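Local coordinates for putative nisin-resistance protein (Streptococcus agalactiae 515, PDB 4Y68), which probably cleaves the lantibiotic nisin as a serine peptidase of family S41, giving its streptococcal host resistance to this antimicrobial peptide, at residues L172-P177 against N212-P217; L176-L181 against I194-I199; V216-I221 against P241-F246. All coordinates share one frame; numbering follows the deposited sequence.

How the interactions relate
The three contacts run through one part of the S41 family region. Interaction 1 joins the loop after helix 165-171 to the loop that leads into strand 218-222. Interaction 2 starts from the same first loop, sharing L176 and P177, and closes the open end of the hairpin 180-185/191-195; its centre is 12 Å from that of interaction 1, and A173 packs on M196. Interaction 3, centred 11 Å from interaction 1, takes over at V216 and P217 and pairs strands 218-222 and 243-247, with I175 packing on I218. Interactions 2 and 3 do not touch, so interaction 1 bridges the antiparallel hairpin and the mixed sheet.

Interaction 1 (L172-P177 against N212-P217); sequences LASILP and NTKHVP
N212 lays its backbone and side chain against the turn A173-P177. Its CB is 3.0 Å from L176 O. With CG anti to the backbone N (chi1 -165°), the amide is carried on past this carbonyl, and CG comes 4.0 Å from P177 CA. At the tip the two branches part: ND2 lies near P177 CA, while OD1 accepts a hydrogen bond from a water, 2.9 Å from the water oxygen, which also donates to I175 O. H215 NE2 adds a weak bond to the same OD1.

The backbone evidence is firmer. N212 N donates to A173 O at 3.0 Å, and L176 N reaches that oxygen from the opposite face of the carbonyl plane, so one acceptor serves both the turn and the neighbouring loop. The next carbonyl, S174 O, accepts from K214 N at 3.0 Å, with a nearly straight N-H...O angle of 166°. Beside this bond I175 CG2 packs 3.7 Å from K214 CB, and the two side chains cross obliquely. L145 of helix 131-147 covers S174 and I175.

L172 O also accepts from I175 N, so two consecutive i to i+3 bonds, this one and L176 N to A173 O, shape a short 3-10 turn that follows helix 165-171. Main-chain donors of the irregular loop 212-217 thus dock on the carbonyls of this turn, a loop-to-loop junction in the S41 peptidase domain just ahead of strand 218-222.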
ATOM      1  N   LEU A 172      -9.914  -9.773   1.461  1.00 24.88           N
ATOM      2  CA  LEU A 172      -9.285 -11.045   1.132  1.00 24.40           C
ATOM      3  C   LEU A 172      -9.048 -11.902   2.374  1.00 25.48           C
ATOM      4  O   LEU A 172      -8.338 -12.916   2.313  1.00 22.97           O
ATOM      5  CB  LEU A 172      -7.966 -10.806   0.399  1.00 18.16           C
ATOM      6  CG  LEU A 172      -8.119  -9.990  -0.897  1.00 24.03           C
ATOM      7  CD1 LEU A 172      -6.789  -9.480  -1.452  1.00 22.70           C
ATOM      8  CD2 LEU A 172      -8.864 -10.787  -1.966  1.00 20.69           C
ATOM      9  N   ALA A 173      -9.661 -11.503   3.486  1.00 25.17           N
ATOM     10  CA  ALA A 173      -9.393 -12.123   4.785  1.00 26.18           C
ATOM     11  C   ALA A 173      -9.638 -13.616   4.750  1.00 26.44           C
ATOM     12  O   ALA A 173      -8.858 -14.388   5.295  1.00 25.66           O
ATOM     13  CB  ALA A 173     -10.240 -11.481   5.885  1.00 22.81           C
ATOM     14  N   SER A 174     -10.719 -14.025   4.096  1.00 28.69           N
ATOM     15  CA  SER A 174     -11.096 -15.434   4.068  1.00 26.48           C
ATOM     16  C   SER A 174     -10.047 -16.332   3.407  1.00 28.57           C
ATOM     17  O   SER A 174     -10.057 -17.557   3.618  1.00 29.41           O
ATOM     18  CB  SER A 174     -12.460 -15.606   3.353  1.00 31.75           C
ATOM     19  OG  SER A 174     -12.315 -15.643   1.935  1.00 26.34           O
ATOM     20  N   ILE A 175      -9.146 -15.759   2.604  1.00 24.30           N
ATOM     21  CA  ILE A 175      -8.103 -16.585   1.985  1.00 24.49           C
ATOM     22  C   ILE A 175      -6.698 -16.260   2.491  1.00 27.04           C
ATOM     23  O   ILE A 175      -5.702 -16.685   1.899  1.00 25.47           O
ATOM     24  CB  ILE A 175      -8.091 -16.487   0.430  1.00 25.08           C
ATOM     25  CG1 ILE A 175      -8.143 -15.039  -0.043  1.00 24.00           C
ATOM     26  CG2 ILE A 175      -9.261 -17.284  -0.191  1.00 23.70           C
ATOM     27  CD1 ILE A 175      -8.123 -14.901  -1.545  1.00 19.79           C
ATOM     28  N   LEU A 176      -6.612 -15.545   3.602  1.00 22.13           N
ATOM     29  CA  LEU A 176      -5.307 -15.247   4.200  1.00 27.25           C
ATOM     30  C   LEU A 176      -5.182 -15.827   5.621  1.00 24.91           C
ATOM     31  O   LEU A 176      -6.166 -16.033   6.312  1.00 25.23           O
ATOM     32  CB  LEU A 176      -5.059 -13.732   4.231  1.00 23.02           C
ATOM     33  CG  LEU A 176      -4.659 -13.007   2.932  1.00 22.14           C
ATOM     34  CD1 LEU A 176      -4.828 -11.498   3.098  1.00 19.25           C
ATOM     35  CD2 LEU A 176      -3.252 -13.337   2.521  1.00 18.35           C
ATOM     36  N   PRO A 177      -3.952 -16.070   6.064  1.00 25.21           N
ATOM     37  CA  PRO A 177      -3.686 -16.633   7.388  1.00 24.41           C
ATOM     38  C   PRO A 177      -4.114 -15.678   8.478  1.00 27.60           C
ATOM     39  O   PRO A 177      -3.998 -14.465   8.272  1.00 25.29           O
ATOM     40  CB  PRO A 177      -2.154 -16.804   7.402  1.00 24.36           C
ATOM     41  CG  PRO A 177      -1.753 -16.763   5.999  1.00 28.04           C
ATOM     42  CD  PRO A 177      -2.715 -15.867   5.297  1.00 25.58           C
ATOM     43  N   ASN A 212      -9.170 -17.025   6.761  1.00 27.01           N
ATOM     44  CA  ASN A 212      -8.488 -18.253   6.339  1.00 29.07           C
ATOM     45  C   ASN A 212      -9.417 -19.472   6.200  1.00 37.04           C
ATOM     46  O   ASN A 212      -8.994 -20.613   6.379  1.00 33.76           O
ATOM     47  CB  ASN A 212      -7.366 -18.571   7.324  1.00 24.97           C
ATOM     48  CG  ASN A 212      -6.387 -19.580   6.788  1.00 36.03           C
ATOM     49  OD1 ASN A 212      -6.261 -19.773   5.572  1.00 36.10           O
ATOM     50  ND2 ASN A 212      -5.687 -20.250   7.701  1.00 34.87           N
ATOM     51  N   THR A 213     -10.680 -19.238   5.859  1.00 36.22           N
ATOM     52  CA  THR A 213     -11.621 -20.354   5.740  1.00 37.79           C
ATOM     53  C   THR A 213     -11.805 -20.891   4.322  1.00 37.21           C
ATOM     54  O   THR A 213     -12.497 -21.884   4.126  1.00 42.54           O
ATOM     55  CB  THR A 213     -12.996 -19.985   6.301  1.00 30.83           C
ATOM     56  OG1 THR A 213     -13.494 -18.817   5.644  1.00 33.33           O
ATOM     57  CG2 THR A 213     -12.890 -19.700   7.818  1.00 34.49           C
ATOM     58  N   LYS A 214     -11.171 -20.276   3.332  1.00 40.94           N
ATOM     59  CA  LYS A 214     -11.206 -20.842   1.977  1.00 35.90           C
ATOM     60  C   LYS A 214      -9.836 -21.298   1.538  1.00 37.78           C
ATOM     61  O   LYS A 214      -8.862 -20.537   1.598  1.00 38.44           O
ATOM     62  CB  LYS A 214     -11.750 -19.840   0.958  1.00 33.85           C
ATOM     63  CG  LYS A 214     -13.166 -19.391   1.224  1.00 38.77           C
ATOM     64  CD  LYS A 214     -14.160 -20.551   1.103  1.00 40.44           C
ATOM     65  CE  LYS A 214     -14.059 -21.244  -0.241  1.00 38.34           C
ATOM     66  NZ  LYS A 214     -15.367 -21.899  -0.610  1.00 45.64           N
ATOM     67  N   HIS A 215      -9.767 -22.537   1.067  1.00 38.39           N
ATOM     68  CA  HIS A 215      -8.511 -23.109   0.637  1.00 36.72           C
ATOM     69  C   HIS A 215      -8.649 -23.726  -0.747  1.00 35.10           C
ATOM     70  O   HIS A 215      -9.017 -24.881  -0.887  1.00 43.47           O
ATOM     71  CB  HIS A 215      -8.020 -24.152   1.648  1.00 42.73           C
ATOM     72  CG  HIS A 215      -8.035 -23.679   3.070  1.00 43.95           C
ATOM     73  ND1 HIS A 215      -9.024 -24.040   3.966  1.00 52.18           N
ATOM     74  CD2 HIS A 215      -7.182 -22.880   3.757  1.00 45.18           C
ATOM     75  CE1 HIS A 215      -8.779 -23.484   5.141  1.00 47.25           C
ATOM     76  NE2 HIS A 215      -7.673 -22.768   5.042  1.00 40.45           N
ATOM     77  N   VAL A 216      -8.344 -22.936  -1.763  1.00 31.64           N
ATOM     78  CA  VAL A 216      -8.326 -23.385  -3.139  1.00 31.57           C
ATOM     79  C   VAL A 216      -7.025 -22.920  -3.755  1.00 32.88           C
ATOM     80  O   VAL A 216      -6.403 -21.987  -3.259  1.00 33.19           O
ATOM     81  CB  VAL A 216      -9.497 -22.804  -3.960  1.00 35.28           C
ATOM     82  CG1 VAL A 216     -10.831 -23.269  -3.423  1.00 35.55           C
ATOM     83  CG2 VAL A 216      -9.426 -21.286  -3.944  1.00 33.78           C
ATOM     84  N   PRO A 217      -6.614 -23.548  -4.852  1.00 30.52           N
ATOM     85  CA  PRO A 217      -5.506 -22.987  -5.625  1.00 33.45           C
ATOM     86  C   PRO A 217      -5.792 -21.539  -5.973  1.00 31.83           C
ATOM     87  O   PRO A 217      -6.910 -21.213  -6.374  1.00 31.52           O
ATOM     88  CB  PRO A 217      -5.471 -23.846  -6.886  1.00 34.22           C
ATOM     89  CG  PRO A 217      -6.157 -25.131  -6.476  1.00 38.36           C
ATOM     90  CD  PRO A 217      -7.199 -24.739  -5.479  1.00 33.90           C
TER
HETATM   91  O   HOH W   1      -4.166 -18.704   3.892  1.00 29.53           O

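Interaction 2 (L176-L181 against I194-I199); sequences LPNDTL and ITMKNI
The amide of N178 meets M196 through its oxygen: OD1 lies 3.7 Å from M196 CB, and it also accepts a hydrogen bond from a water that in turn accepts from K197 N. Two other flat groups serve their own segments. The carboxylate of D179 is met on its anti side, where T180 N donates to OD1 at 2.6 Å, 21° out of the carboxylate plane. The amide oxygen of N198 takes T195 N at 3.0 Å from above its carbonyl plane, a grip that folds the turn after the strand back on its end.

Among the peptide carbonyls the two cross-segment bonds differ. L181 N approaches I194 O in the carbonyl plane at 2.7 Å, whereas M196 N sits 35° above the plane of D179 O at 3.2 Å. These bonds flank T180 and T195, an antiparallel non-hydrogen-bonded pair with diverging side chains; T195 CA adds a CH...O contact to D179 O. An inverse gamma turn centred on N178 precedes the pair.

M196 supplies the apolar part. Its CG stands anti to the backbone N (chi1 -170°), and bends at the next two torsions bring CE to 3.6 Å from L176 CB, the two side chains crossing at about a right angle. L181 CD2 comes 4.2 Å from the same CE, and I169 of helix 165-171 packs against L176, L181 and M196.

The chemistry thus divides by exposure: the exposed amide of N178 works through water, while the S-methyl group of M196 packs with carbons of L176 and L181, all buried residues, consistent with a hairpin end held by two main-chain bonds and by this apolar packing.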
ATOM      1  N   LEU A 176      -6.612 -15.545   3.602  1.00 22.13           N
ATOM      2  CA  LEU A 176      -5.307 -15.247   4.200  1.00 27.25           C
ATOM      3  C   LEU A 176      -5.182 -15.827   5.621  1.00 24.91           C
ATOM      4  O   LEU A 176      -6.166 -16.033   6.312  1.00 25.23           O
ATOM      5  CB  LEU A 176      -5.059 -13.732   4.231  1.00 23.02           C
ATOM      6  CG  LEU A 176      -4.659 -13.007   2.932  1.00 22.14           C
ATOM      7  CD1 LEU A 176      -4.828 -11.498   3.098  1.00 19.25           C
ATOM      8  CD2 LEU A 176      -3.252 -13.337   2.521  1.00 18.35           C
ATOM      9  N   PRO A 177      -3.952 -16.070   6.064  1.00 25.21           N
ATOM     10  CA  PRO A 177      -3.686 -16.633   7.388  1.00 24.41           C
ATOM     11  C   PRO A 177      -4.114 -15.678   8.478  1.00 27.60           C
ATOM     12  O   PRO A 177      -3.998 -14.465   8.272  1.00 25.29           O
ATOM     13  CB  PRO A 177      -2.154 -16.804   7.402  1.00 24.36           C
ATOM     14  CG  PRO A 177      -1.753 -16.763   5.999  1.00 28.04           C
ATOM     15  CD  PRO A 177      -2.715 -15.867   5.297  1.00 25.58           C
ATOM     16  N   ASN A 178      -4.590 -16.192   9.610  1.00 24.33           N
ATOM     17  CA  ASN A 178      -4.731 -15.355  10.801  1.00 26.95           C
ATOM     18  C   ASN A 178      -3.397 -15.329  11.533  1.00 27.51           C
ATOM     19  O   ASN A 178      -3.258 -15.881  12.612  1.00 28.51           O
ATOM     20  CB  ASN A 178      -5.838 -15.869  11.717  1.00 26.55           C
ATOM     21  CG  ASN A 178      -6.090 -14.951  12.889  1.00 30.85           C
ATOM     22  OD1 ASN A 178      -5.904 -13.741  12.802  1.00 31.45           O
ATOM     23  ND2 ASN A 178      -6.507 -15.525  14.001  1.00 38.28           N
ATOM     24  N   ASP A 179      -2.409 -14.704  10.914  1.00 28.13           N
ATOM     25  CA  ASP A 179      -1.021 -14.779  11.369  1.00 25.54           C
ATOM     26  C   ASP A 179      -0.246 -13.636  10.715  1.00 25.87           C
ATOM     27  O   ASP A 179      -0.831 -12.731  10.124  1.00 24.28           O
ATOM     28  CB  ASP A 179      -0.399 -16.137  10.978  1.00 28.93           C
ATOM     29  CG  ASP A 179       0.760 -16.567  11.887  1.00 33.84           C
ATOM     30  OD1 ASP A 179       1.505 -15.712  12.413  1.00 33.69           O
ATOM     31  OD2 ASP A 179       0.922 -17.790  12.079  1.00 38.99           O
ATOM     32  N   THR A 180       1.071 -13.728  10.770  1.00 22.01           N
ATOM     33  CA  THR A 180       1.949 -12.750  10.172  1.00 26.33           C
ATOM     34  C   THR A 180       1.674 -12.585   8.676  1.00 22.90           C
ATOM     35  O   THR A 180       1.562 -13.552   7.950  1.00 22.14           O
ATOM     36  CB  THR A 180       3.414 -13.147  10.400  1.00 27.71           C
ATOM     37  OG1 THR A 180       3.761 -12.906  11.774  1.00 25.03           O
ATOM     38  CG2 THR A 180       4.327 -12.355   9.497  1.00 22.54           C
ATOM     39  N   LEU A 181       1.532 -11.345   8.238  1.00 23.21           N
ATOM     40  CA  LEU A 181       1.374 -11.048   6.821  1.00 19.42           C
ATOM     41  C   LEU A 181       2.705 -10.635   6.184  1.00 20.25           C
ATOM     42  O   LEU A 181       3.093 -11.188   5.154  1.00 20.16           O
ATOM     43  CB  LEU A 181       0.316  -9.962   6.630  1.00 19.75           C
ATOM     44  CG  LEU A 181      -1.135 -10.426   6.454  1.00 26.82           C
ATOM     45  CD1 LEU A 181      -1.372 -11.883   6.819  1.00 19.79           C
ATOM     46  CD2 LEU A 181      -2.086  -9.514   7.195  1.00 24.74           C
ATOM     47  N   ILE A 194       3.100  -6.850  10.515  1.00 25.42           N
ATOM     48  CA  ILE A 194       1.681  -6.675  10.214  1.00 26.13           C
ATOM     49  C   ILE A 194       1.010  -8.065  10.179  1.00 24.58           C
ATOM     50  O   ILE A 194       1.363  -8.907   9.360  1.00 23.27           O
ATOM     51  CB  ILE A 194       1.458  -5.942   8.886  1.00 26.14           C
ATOM     52  CG1 ILE A 194       2.053  -4.530   8.935  1.00 24.91           C
ATOM     53  CG2 ILE A 194      -0.028  -5.931   8.518  1.00 26.07           C
ATOM     54  CD1 ILE A 194       1.495  -3.643  10.060  1.00 28.62           C
ATOM     55  N   THR A 195       0.096  -8.309  11.114  1.00 24.76           N
ATOM     56  CA  THR A 195      -0.654  -9.561  11.193  1.00 26.64           C
ATOM     57  C   THR A 195      -2.094  -9.260  10.853  1.00 27.37           C
ATOM     58  O   THR A 195      -2.485  -8.094  10.774  1.00 28.13           O
ATOM     59  CB  THR A 195      -0.632 -10.221  12.619  1.00 28.81           C
ATOM     60  OG1 THR A 195      -1.359  -9.392  13.541  1.00 32.67           O
ATOM     61  CG2 THR A 195       0.774 -10.397  13.127  1.00 30.44           C
ATOM     62  N   MET A 196      -2.893 -10.304  10.694  1.00 26.09           N
ATOM     63  CA  MET A 196      -4.295 -10.105  10.398  1.00 28.44           C
ATOM     64  C   MET A 196      -4.975  -9.350  11.548  1.00 28.27           C
ATOM     65  O   MET A 196      -5.868  -8.566  11.306  1.00 31.17           O
ATOM     66  CB  MET A 196      -4.974 -11.450  10.106  1.00 28.44           C
ATOM     67  CG  MET A 196      -6.389 -11.340   9.541  1.00 27.58           C
ATOM     68  SD  MET A 196      -6.577 -10.294   8.076  1.00 26.89           S
ATOM     69  CE  MET A 196      -5.831 -11.306   6.819  1.00 21.40           C
ATOM     70  N   LYS A 197      -4.515  -9.532  12.785  1.00 33.20           N
ATOM     71  CA  LYS A 197      -5.025  -8.743  13.931  1.00 33.32           C
ATOM     72  C   LYS A 197      -4.796  -7.221  13.847  1.00 32.00           C
ATOM     73  O   LYS A 197      -5.651  -6.431  14.233  1.00 33.16           O
ATOM     74  CB  LYS A 197      -4.405  -9.249  15.230  1.00 32.90           C
ATOM     75  CG  LYS A 197      -4.620 -10.717  15.472  1.00 40.71           C
ATOM     76  CD  LYS A 197      -3.456 -11.337  16.259  1.00 50.55           C
ATOM     77  CE  LYS A 197      -3.610 -11.199  17.784  1.00 56.35           C
ATOM     78  NZ  LYS A 197      -3.536  -9.797  18.307  1.00 58.79           N
ATOM     79  N   ASN A 198      -3.637  -6.790  13.374  1.00 33.28           N
ATOM     80  CA  ASN A 198      -3.429  -5.356  13.168  1.00 32.83           C
ATOM     81  C   ASN A 198      -4.359  -4.744  12.098  1.00 34.51           C
ATOM     82  O   ASN A 198      -4.303  -3.532  11.857  1.00 36.94           O
ATOM     83  CB  ASN A 198      -1.982  -5.052  12.768  1.00 28.80           C
ATOM     84  CG  ASN A 198      -0.966  -5.669  13.694  1.00 33.75           C
ATOM     85  OD1 ASN A 198       0.016  -6.245  13.225  1.00 33.22           O
ATOM     86  ND2 ASN A 198      -1.191  -5.568  15.009  1.00 30.75           N
ATOM     87  N   ILE A 199      -5.175  -5.571  11.440  1.00 28.67           N
ATOM     88  CA  ILE A 199      -6.071  -5.084  10.396  1.00 27.84           C
ATOM     89  C   ILE A 199      -7.427  -4.803  11.016  1.00 33.39           C
ATOM     90  O   ILE A 199      -8.030  -5.699  11.591  1.00 33.84           O
ATOM     91  CB  ILE A 199      -6.243  -6.104   9.244  1.00 28.37           C
ATOM     92  CG1 ILE A 199      -4.884  -6.581   8.730  1.00 25.97           C
ATOM     93  CG2 ILE A 199      -7.075  -5.496   8.104  1.00 27.26           C
ATOM     94  CD1 ILE A 199      -4.141  -5.532   7.931  1.00 21.54           C
TER
HETATM   95  O   HOH W   2      -3.364 -12.356  13.108  1.00 42.66           O

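Interaction 3 (V216-I221 against P241-F246); sequences VPIAII and PNVKSF
I218 and N242 lie side by side and point the same way, with I218 CD1 3.8 Å from N242 ND2. The amide is set by a first torsion of 56°, which places CG between the backbone N and the carbonyl carbon; from there ND2 donates to V216 O at 2.9 Å. This bond is almost straight, at 176°, and its acceptor lies in the amide plane, so the side chain fastens the chain just before strand 218-221 as a backbone donor would.

V243 fits between two isoleucines on the same face of the sheet. Its CG1, anti to the backbone N, reaches 3.7 Å from I220 CD1, and its CG2 lies 4.0 Å from I218 CB. F237, in a loop, also packs on I220. S245 shares this face, its OG accepting a hydrogen bond from D291 N.

The other face carries A219, K244, I221 and F246. A219 CB approaches F246 CE1 at 3.7 Å, obliquely to the ring, and I220 O lies near the ring plane at its edge. S301 of helix 297-308 touches both A219 and F246.

Four main-chain bonds document the parallel pairing: I218 N to N242 O, K244 N to I218 O, I220 N to K244 O and F246 N to I220 O all fall between 2.9 and 3.0 Å. The axes of the short strand segments 218-221 and 243-246 come within 4.5 Å, with 28° between their directions, as in a twisted sheet. With helix 229-235 linking the two strands, this is a beta-alpha-beta crossover, placing adjacent parallel strands within the mixed sheet of the S41 peptidase domain, between strands 152-156 and 292-293.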
ATOM      1  N   VAL A 216      -8.344 -22.936  -1.763  1.00 31.64           N
ATOM      2  CA  VAL A 216      -8.326 -23.385  -3.139  1.00 31.57           C
ATOM      3  C   VAL A 216      -7.025 -22.920  -3.755  1.00 32.88           C
ATOM      4  O   VAL A 216      -6.403 -21.987  -3.259  1.00 33.19           O
ATOM      5  CB  VAL A 216      -9.497 -22.804  -3.960  1.00 35.28           C
ATOM      6  CG1 VAL A 216     -10.831 -23.269  -3.423  1.00 35.55           C
ATOM      7  CG2 VAL A 216      -9.426 -21.286  -3.944  1.00 33.78           C
ATOM      8  N   PRO A 217      -6.614 -23.548  -4.852  1.00 30.52           N
ATOM      9  CA  PRO A 217      -5.506 -22.987  -5.625  1.00 33.45           C
ATOM     10  C   PRO A 217      -5.792 -21.539  -5.973  1.00 31.83           C
ATOM     11  O   PRO A 217      -6.910 -21.213  -6.374  1.00 31.52           O
ATOM     12  CB  PRO A 217      -5.471 -23.846  -6.886  1.00 34.22           C
ATOM     13  CG  PRO A 217      -6.157 -25.131  -6.476  1.00 38.36           C
ATOM     14  CD  PRO A 217      -7.199 -24.739  -5.479  1.00 33.90           C
ATOM     15  N   ILE A 218      -4.796 -20.682  -5.808  1.00 33.43           N
ATOM     16  CA  ILE A 218      -4.957 -19.273  -6.102  1.00 28.28           C
ATOM     17  C   ILE A 218      -3.854 -18.827  -7.048  1.00 31.75           C
ATOM     18  O   ILE A 218      -2.664 -19.018  -6.762  1.00 28.84           O
ATOM     19  CB  ILE A 218      -4.921 -18.418  -4.830  1.00 31.10           C
ATOM     20  CG1 ILE A 218      -6.165 -18.662  -3.971  1.00 27.36           C
ATOM     21  CG2 ILE A 218      -4.802 -16.929  -5.184  1.00 31.11           C
ATOM     22  CD1 ILE A 218      -6.068 -18.078  -2.573  1.00 24.38           C
ATOM     23  N   ALA A 219      -4.248 -18.236  -8.175  1.00 25.73           N
ATOM     24  CA  ALA A 219      -3.280 -17.610  -9.061  1.00 27.21           C
ATOM     25  C   ALA A 219      -3.352 -16.089  -8.918  1.00 27.84           C
ATOM     26  O   ALA A 219      -4.428 -15.499  -8.974  1.00 26.87           O
ATOM     27  CB  ALA A 219      -3.517 -18.028 -10.496  1.00 28.22           C
ATOM     28  N   ILE A 220      -2.206 -15.460  -8.727  1.00 22.95           N
ATOM     29  CA  ILE A 220      -2.161 -14.016  -8.568  1.00 27.50           C
ATOM     30  C   ILE A 220      -1.453 -13.351  -9.733  1.00 24.26           C
ATOM     31  O   ILE A 220      -0.339 -13.720 -10.068  1.00 24.00           O
ATOM     32  CB  ILE A 220      -1.436 -13.602  -7.273  1.00 24.04           C
ATOM     33  CG1 ILE A 220      -2.098 -14.227  -6.053  1.00 26.89           C
ATOM     34  CG2 ILE A 220      -1.474 -12.110  -7.113  1.00 26.53           C
ATOM     35  CD1 ILE A 220      -1.429 -13.836  -4.787  1.00 20.17           C
ATOM     36  N   ILE A 221      -2.079 -12.344 -10.327  1.00 23.04           N
ATOM     37  CA  ILE A 221      -1.468 -11.664 -11.466  1.00 20.12           C
ATOM     38  C   ILE A 221      -1.002 -10.260 -11.082  1.00 23.36           C
ATOM     39  O   ILE A 221      -1.717  -9.521 -10.394  1.00 23.25           O
ATOM     40  CB  ILE A 221      -2.451 -11.583 -12.665  1.00 21.02           C
ATOM     41  CG1 ILE A 221      -2.888 -12.982 -13.077  1.00 26.17           C
ATOM     42  CG2 ILE A 221      -1.832 -10.817 -13.844  1.00 20.04           C
ATOM     43  CD1 ILE A 221      -3.933 -13.006 -14.208  1.00 26.89           C
ATOM     44  N   PRO A 241       1.239 -22.276   0.194  1.00 32.00           N
ATOM     45  CA  PRO A 241       1.502 -23.424  -0.694  1.00 30.87           C
ATOM     46  C   PRO A 241       0.471 -23.585  -1.804  1.00 29.08           C
ATOM     47  O   PRO A 241       0.758 -24.207  -2.819  1.00 30.43           O
ATOM     48  CB  PRO A 241       1.475 -24.622   0.259  1.00 24.93           C
ATOM     49  CG  PRO A 241       0.549 -24.180   1.361  1.00 32.81           C
ATOM     50  CD  PRO A 241       0.837 -22.700   1.548  1.00 30.78           C
ATOM     51  N   ASN A 242      -0.711 -23.012  -1.623  1.00 33.70           N
ATOM     52  CA  ASN A 242      -1.757 -23.112  -2.627  1.00 31.22           C
ATOM     53  C   ASN A 242      -1.703 -21.985  -3.663  1.00 35.28           C
ATOM     54  O   ASN A 242      -2.525 -21.930  -4.592  1.00 28.89           O
ATOM     55  CB  ASN A 242      -3.128 -23.126  -1.948  1.00 30.05           C
ATOM     56  CG  ASN A 242      -3.354 -21.913  -1.047  1.00 32.79           C
ATOM     57  OD1 ASN A 242      -2.537 -21.603  -0.172  1.00 32.53           O
ATOM     58  ND2 ASN A 242      -4.480 -21.231  -1.246  1.00 29.46           N
ATOM     59  N   VAL A 243      -0.738 -21.080  -3.491  1.00 32.76           N
ATOM     60  CA  VAL A 243      -0.690 -19.846  -4.266  1.00 27.77           C
ATOM     61  C   VAL A 243       0.469 -19.857  -5.239  1.00 27.92           C
ATOM     62  O   VAL A 243       1.517 -20.402  -4.937  1.00 28.52           O
ATOM     63  CB  VAL A 243      -0.558 -18.606  -3.355  1.00 33.10           C
ATOM     64  CG1 VAL A 243      -0.382 -17.346  -4.199  1.00 28.62           C
ATOM     65  CG2 VAL A 243      -1.763 -18.498  -2.420  1.00 28.30           C
ATOM     66  N   LYS A 244       0.262 -19.275  -6.419  1.00 27.53           N
ATOM     67  CA  LYS A 244       1.327 -19.086  -7.405  1.00 27.76           C
ATOM     68  C   LYS A 244       1.065 -17.803  -8.206  1.00 25.81           C
ATOM     69  O   LYS A 244      -0.081 -17.464  -8.480  1.00 26.68           O
ATOM     70  CB  LYS A 244       1.424 -20.302  -8.344  1.00 25.89           C
ATOM     71  CG  LYS A 244       2.585 -20.224  -9.325  1.00 28.73           C
ATOM     72  CD  LYS A 244       2.675 -21.460 -10.227  1.00 35.58           C
ATOM     73  CE  LYS A 244       3.911 -21.407 -11.115  1.00 26.70           C
ATOM     74  NZ  LYS A 244       3.930 -22.554 -12.051  1.00 33.53           N
ATOM     75  N   SER A 245       2.114 -17.094  -8.597  1.00 27.18           N
ATOM     76  CA  SER A 245       1.914 -15.803  -9.235  1.00 25.67           C
ATOM     77  C   SER A 245       2.464 -15.767 -10.651  1.00 27.59           C
ATOM     78  O   SER A 245       3.465 -16.427 -10.931  1.00 27.98           O
ATOM     79  CB  SER A 245       2.567 -14.701  -8.401  1.00 24.06           C
ATOM     80  OG  SER A 245       3.975 -14.876  -8.400  1.00 28.59           O
ATOM     81  N   PHE A 246       1.823 -14.961 -11.516  1.00 27.31           N
ATOM     82  CA  PHE A 246       2.122 -14.862 -12.953  1.00 23.03           C
ATOM     83  C   PHE A 246       2.163 -13.421 -13.400  1.00 25.09           C
ATOM     84  O   PHE A 246       1.444 -12.583 -12.864  1.00 25.65           O
ATOM     85  CB  PHE A 246       1.057 -15.582 -13.793  1.00 31.46           C
ATOM     86  CG  PHE A 246       0.833 -17.019 -13.409  1.00 29.19           C
ATOM     87  CD1 PHE A 246       0.072 -17.344 -12.299  1.00 26.40           C
ATOM     88  CD2 PHE A 246       1.360 -18.046 -14.175  1.00 29.58           C
ATOM     89  CE1 PHE A 246      -0.138 -18.676 -11.951  1.00 26.08           C
ATOM     90  CE2 PHE A 246       1.150 -19.377 -13.824  1.00 26.79           C
ATOM     91  CZ  PHE A 246       0.400 -19.679 -12.706  1.00 23.06           C
TER